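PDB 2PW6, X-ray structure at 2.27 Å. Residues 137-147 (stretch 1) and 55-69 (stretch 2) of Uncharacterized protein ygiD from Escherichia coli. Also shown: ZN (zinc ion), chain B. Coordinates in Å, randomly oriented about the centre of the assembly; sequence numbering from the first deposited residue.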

# COMPACT_ATOMS: atom_id res chain seq x y z
N PRO A 137 1.76 -15.08 -17.92
CA PRO A 137 3.03 -14.36 -17.89
C PRO A 137 2.79 -12.86 -17.97
O PRO A 137 1.80 -12.42 -18.56
CB PRO A 137 3.76 -14.86 -19.14
CG PRO A 137 3.09 -16.20 -19.44
CD PRO A 137 1.66 -15.95 -19.11
N MSE A 138 3.69 -12.08 -17.38
CA MSE A 138 3.38 -10.70 -17.06
C MSE A 138 4.59 -9.79 -17.01
O MSE A 138 5.67 -10.20 -16.63
CB MSE A 138 2.63 -10.67 -15.73
CG MSE A 138 1.86 -9.42 -15.44
SE MSE A 138 0.74 -9.67 -13.82
CE MSE A 138 -0.90 -10.28 -14.65
N VAL A 139 4.34 -8.55 -17.41
CA VAL A 139 5.25 -7.42 -17.32
C VAL A 139 4.53 -6.24 -16.61
O VAL A 139 3.35 -5.98 -16.84
CB VAL A 139 5.72 -7.08 -18.77
CG1 VAL A 139 6.14 -5.69 -18.90
CG2 VAL A 139 6.90 -8.05 -19.20
N GLN A 140 5.23 -5.55 -15.71
CA GLN A 140 4.74 -4.26 -15.18
C GLN A 140 5.34 -3.05 -15.92
O GLN A 140 6.54 -3.01 -16.20
CB GLN A 140 5.04 -4.16 -13.69
CG GLN A 140 4.45 -5.31 -12.87
CD GLN A 140 5.16 -5.49 -11.58
OE1 GLN A 140 6.39 -5.68 -11.55
NE2 GLN A 140 4.43 -5.40 -10.48
N LEU A 141 4.47 -2.11 -16.29
CA LEU A 141 4.85 -0.85 -16.91
C LEU A 141 4.47 0.33 -15.99
O LEU A 141 3.37 0.35 -15.43
CB LEU A 141 4.13 -0.70 -18.26
CG LEU A 141 4.39 0.61 -19.03
CD1 LEU A 141 5.88 0.70 -19.52
CD2 LEU A 141 3.42 0.71 -20.18
N SER A 142 5.37 1.30 -15.84
CA SER A 142 5.15 2.42 -14.93
C SER A 142 4.72 3.66 -15.72
O SER A 142 4.87 3.72 -16.96
CB SER A 142 6.39 2.69 -14.08
OG SER A 142 7.36 3.41 -14.82
N ILE A 143 4.15 4.63 -15.00
CA ILE A 143 3.58 5.82 -15.64
C ILE A 143 4.57 6.95 -15.43
O ILE A 143 4.94 7.23 -14.32
CB ILE A 143 2.15 6.16 -15.03
CG1 ILE A 143 1.11 5.10 -15.42
CG2 ILE A 143 1.65 7.56 -15.44
CD1 ILE A 143 0.01 4.90 -14.38
N ASP A 144 5.01 7.60 -16.49
CA ASP A 144 5.95 8.72 -16.35
C ASP A 144 5.27 10.00 -15.78
O ASP A 144 4.53 10.67 -16.52
CB ASP A 144 6.57 9.05 -17.73
CG ASP A 144 7.77 10.01 -17.64
OD1 ASP A 144 8.04 10.65 -16.59
OD2 ASP A 144 8.50 10.11 -18.65
N SER A 145 5.52 10.28 -14.50
CA SER A 145 5.17 11.55 -13.78
C SER A 145 5.31 12.84 -14.58
O SER A 145 4.45 13.73 -14.51
CB SER A 145 6.15 11.76 -12.63
OG SER A 145 5.74 11.18 -11.45
N SER A 146 6.46 12.96 -15.26
CA SER A 146 6.92 14.22 -15.84
C SER A 146 6.25 14.54 -17.16
O SER A 146 6.53 15.58 -17.76
CB SER A 146 8.45 14.17 -16.03
OG SER A 146 8.80 13.15 -16.97
N LYS A 147 5.35 13.68 -17.61
CA LYS A 147 4.76 13.81 -18.92
C LYS A 147 3.29 14.20 -18.84
O LYS A 147 2.61 13.78 -17.91
CB LYS A 147 4.92 12.49 -19.70
CG LYS A 147 6.36 12.13 -20.05
CD LYS A 147 7.07 13.29 -20.79
CE LYS A 147 8.30 12.82 -21.54
NZ LYS A 147 9.34 12.32 -20.62
ZN ZN B . -5.42 3.11 -5.81
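Stretch 2, residues 55-69: SAHWFTRGTGVTAME

Stretch 1 runs as one extended strand, 138-144, and turns off through a type I beta turn from Asp144 to Lys147. Stretch 2 meets this strand twice. A segment at 58-60 pairs with its C-terminal half, running broadly the same way at 46° between axes (signed crossing angle -46°). A second segment, 63-66, runs back antiparallel at 170°. The axes approach to 4.7 Å and 4.8 Å.

Stretch 2 begins in extended conformation at Ser55. The chain then turns a corner at Ala56 and His57, within a type I beta turn from Ser55 to Trp58. Trp58 N closes this turn on Ser55 O at 3.0 Å, and His57 N bonds to Ser55 OG at 3.1 Å. Ser55 O also lies 3.3 Å from Ile143 CD1. The CA-to-CB bond of His57 points away from stretch 1, and its NE2 binds ZN at 2.3 Å; three further ligand atoms come from elsewhere in the structure.

Trp58 makes the first backbone bond to stretch 1. Its O accepts from Ile143 N at 2.7 Å, nearly in line. Gln140 CB lies over one face of its ring, 4.2 Å from the centroid of the six-membered ring. Leu141 O meets the ring edge, 3.6 Å from Trp58 CE3.

Phe59 sits beside Ile143, CA to CA 4.8 Å. Phe59 CD1 packs against Ile143 CG2 at 3.6 Å, at the edge of the ring. Over one face of the ring lies Ser145 CA, 4.1 Å from the centroid.

Thr60 carries the parallel ladder onward. Its N donates to Ile143 O at 3.0 Å, and its O accepts from Ser145 N at 2.7 Å. These bonds reach Ile143 and Ser145, the neighbours of Asp144, as expected of a parallel pair. Thr60 OG1 accepts from Ser142 OG at 2.9 Å and donates to Gly62 O at 2.6 Å.

Arg61 is exposed and its CA-to-CB bond points away; its CG comes within 4.1 Å of Ser146 CB. Gly62 has a positive phi of 83°, which favours glycine. Gly62 N donates to Asp144 OD1 at 2.9 Å, at the bend between the two segments.

Thr63 is linked to stretch 1 through water. One water lies 2.7 Å from Thr63 OG1 and joins it to Ser142 O and Asp144 N. Another, 2.6 Å from Thr63 OG1, donates to Asp144 OD2. Gly64 N donates to Ser142 OG at 2.8 Å, and Gly64 O accepts from Ser142 N at 3.0 Å.

Val65 faces Leu141 in a non-hydrogen-bonded antiparallel pair, CA to CA 4.7 Å. Val65 CG2 touches Leu141 CD1 at 3.6 Å. Thr66 and Gln140 form the hydrogen-bonded pair. Thr66 N to Gln140 O is 3.0 Å; the return bond, Gln140 N to Thr66 O, is weak at 3.5 Å. Their side chains share the face opposite to that of Leu141 and Val65, and there Thr66 OG1 donates to Gln140 OE1 at 2.8 Å.

Beyond the strand, the CA-to-CB bond of the selenomethionine Met68 points toward stretch 1. Its SE lies 4.1 Å from Met138 CB. Glu69, modelled only to CB, makes no contact with stretch 1.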

# COMPACT_ATOMS: atom_id res chain seq x y z
N SER A 55 -0.45 0.29 -13.38
CA SER A 55 -1.13 0.71 -12.14
C SER A 55 -0.93 2.16 -11.83
O SER A 55 0.18 2.65 -11.99
CB SER A 55 -0.62 -0.06 -10.95
OG SER A 55 -1.25 0.36 -9.76
N ALA A 56 -1.99 2.82 -11.32
CA ALA A 56 -1.93 4.15 -10.66
C ALA A 56 -0.75 4.29 -9.73
O ALA A 56 -0.12 5.34 -9.61
CB ALA A 56 -3.22 4.39 -9.84
N HIS A 57 -0.47 3.22 -9.03
CA HIS A 57 0.53 3.24 -8.00
C HIS A 57 2.00 3.03 -8.48
O HIS A 57 2.88 3.04 -7.68
CB HIS A 57 0.15 2.23 -6.93
CG HIS A 57 -1.12 2.56 -6.20
ND1 HIS A 57 -1.12 3.24 -5.01
CD2 HIS A 57 -2.42 2.29 -6.49
CE1 HIS A 57 -2.37 3.38 -4.59
NE2 HIS A 57 -3.18 2.82 -5.47
N TRP A 58 2.26 2.88 -9.78
CA TRP A 58 3.68 2.87 -10.32
C TRP A 58 3.82 4.16 -11.14
O TRP A 58 3.67 4.18 -12.35
CB TRP A 58 4.00 1.60 -11.16
CG TRP A 58 3.59 0.26 -10.45
CD1 TRP A 58 3.80 -0.08 -9.13
CD2 TRP A 58 2.92 -0.85 -11.03
NE1 TRP A 58 3.28 -1.33 -8.85
CE2 TRP A 58 2.74 -1.83 -10.01
CE3 TRP A 58 2.48 -1.14 -12.33
CZ2 TRP A 58 2.13 -3.06 -10.26
CZ3 TRP A 58 1.88 -2.37 -12.57
CH2 TRP A 58 1.71 -3.31 -11.54
N PHE A 59 4.06 5.25 -10.41
CA PHE A 59 4.04 6.63 -10.94
C PHE A 59 5.44 7.19 -10.63
O PHE A 59 5.76 7.49 -9.47
CB PHE A 59 2.94 7.42 -10.22
CG PHE A 59 2.58 8.76 -10.83
CD1 PHE A 59 2.30 8.89 -12.18
CD2 PHE A 59 2.41 9.90 -10.00
CE1 PHE A 59 1.90 10.13 -12.75
CE2 PHE A 59 2.01 11.17 -10.56
CZ PHE A 59 1.75 11.28 -11.93
N THR A 60 6.29 7.26 -11.65
CA THR A 60 7.75 7.38 -11.48
C THR A 60 8.21 8.53 -12.37
O THR A 60 7.52 8.83 -13.30
CB THR A 60 8.48 6.06 -12.01
OG1 THR A 60 8.08 5.81 -13.37
CG2 THR A 60 8.13 4.85 -11.16
N ARG A 61 9.35 9.15 -12.11
CA ARG A 61 9.95 9.97 -13.17
C ARG A 61 10.62 9.04 -14.16
O ARG A 61 11.46 8.24 -13.77
CB ARG A 61 10.96 11.00 -12.66
CG ARG A 61 11.20 12.11 -13.78
CD ARG A 61 12.51 12.95 -13.65
NE ARG A 61 12.87 13.26 -12.25
CZ ARG A 61 12.20 14.10 -11.46
NH1 ARG A 61 11.12 14.75 -11.91
NH2 ARG A 61 12.61 14.29 -10.21
N GLY A 62 10.25 9.15 -15.43
CA GLY A 62 10.65 8.21 -16.47
C GLY A 62 9.78 6.97 -16.50
O GLY A 62 9.02 6.70 -15.57
N THR A 63 9.86 6.23 -17.60
CA THR A 63 9.10 5.01 -17.81
C THR A 63 10.01 3.83 -17.40
O THR A 63 11.20 3.75 -17.82
CB THR A 63 8.63 4.91 -19.28
OG1 THR A 63 7.87 6.09 -19.65
CG2 THR A 63 7.79 3.67 -19.54
N GLY A 64 9.48 2.97 -16.55
CA GLY A 64 10.11 1.73 -16.16
C GLY A 64 9.31 0.52 -16.63
O GLY A 64 8.12 0.65 -16.93
N VAL A 65 9.99 -0.63 -16.74
CA VAL A 65 9.44 -1.92 -17.16
C VAL A 65 10.15 -2.98 -16.30
O VAL A 65 11.34 -2.86 -16.02
CB VAL A 65 9.70 -2.17 -18.68
CG1 VAL A 65 9.66 -3.64 -19.06
CG2 VAL A 65 8.77 -1.40 -19.56
N THR A 66 9.41 -3.97 -15.83
CA THR A 66 10.00 -5.11 -15.14
C THR A 66 9.59 -6.38 -15.88
O THR A 66 8.50 -6.48 -16.38
CB THR A 66 9.52 -5.28 -13.68
OG1 THR A 66 8.20 -5.85 -13.67
CG2 THR A 66 9.51 -3.98 -12.93
N ALA A 67 10.47 -7.37 -15.92
CA ALA A 67 10.07 -8.66 -16.45
C ALA A 67 9.75 -9.58 -15.29
O ALA A 67 9.38 -10.73 -15.51
CB ALA A 67 11.14 -9.25 -17.33
N MSE A 68 9.89 -9.06 -14.06
CA MSE A 68 9.46 -9.76 -12.84
C MSE A 68 10.24 -11.06 -12.57
O MSE A 68 9.65 -12.12 -12.38
CB MSE A 68 7.95 -10.03 -12.86
CG MSE A 68 7.11 -8.78 -12.87
SE MSE A 68 5.22 -9.11 -12.91
CE MSE A 68 4.97 -10.02 -11.22
N GLU A 69 11.57 -10.94 -12.54
CA GLU A 69 12.47 -12.06 -12.24
C GLU A 69 12.85 -12.12 -10.75
O GLU A 69 13.93 -12.63 -10.40
CB GLU A 69 13.74 -11.96 -13.12
O HOH W 1 5.29 5.74 -18.79
O HOH W 2 9.14 8.28 -20.42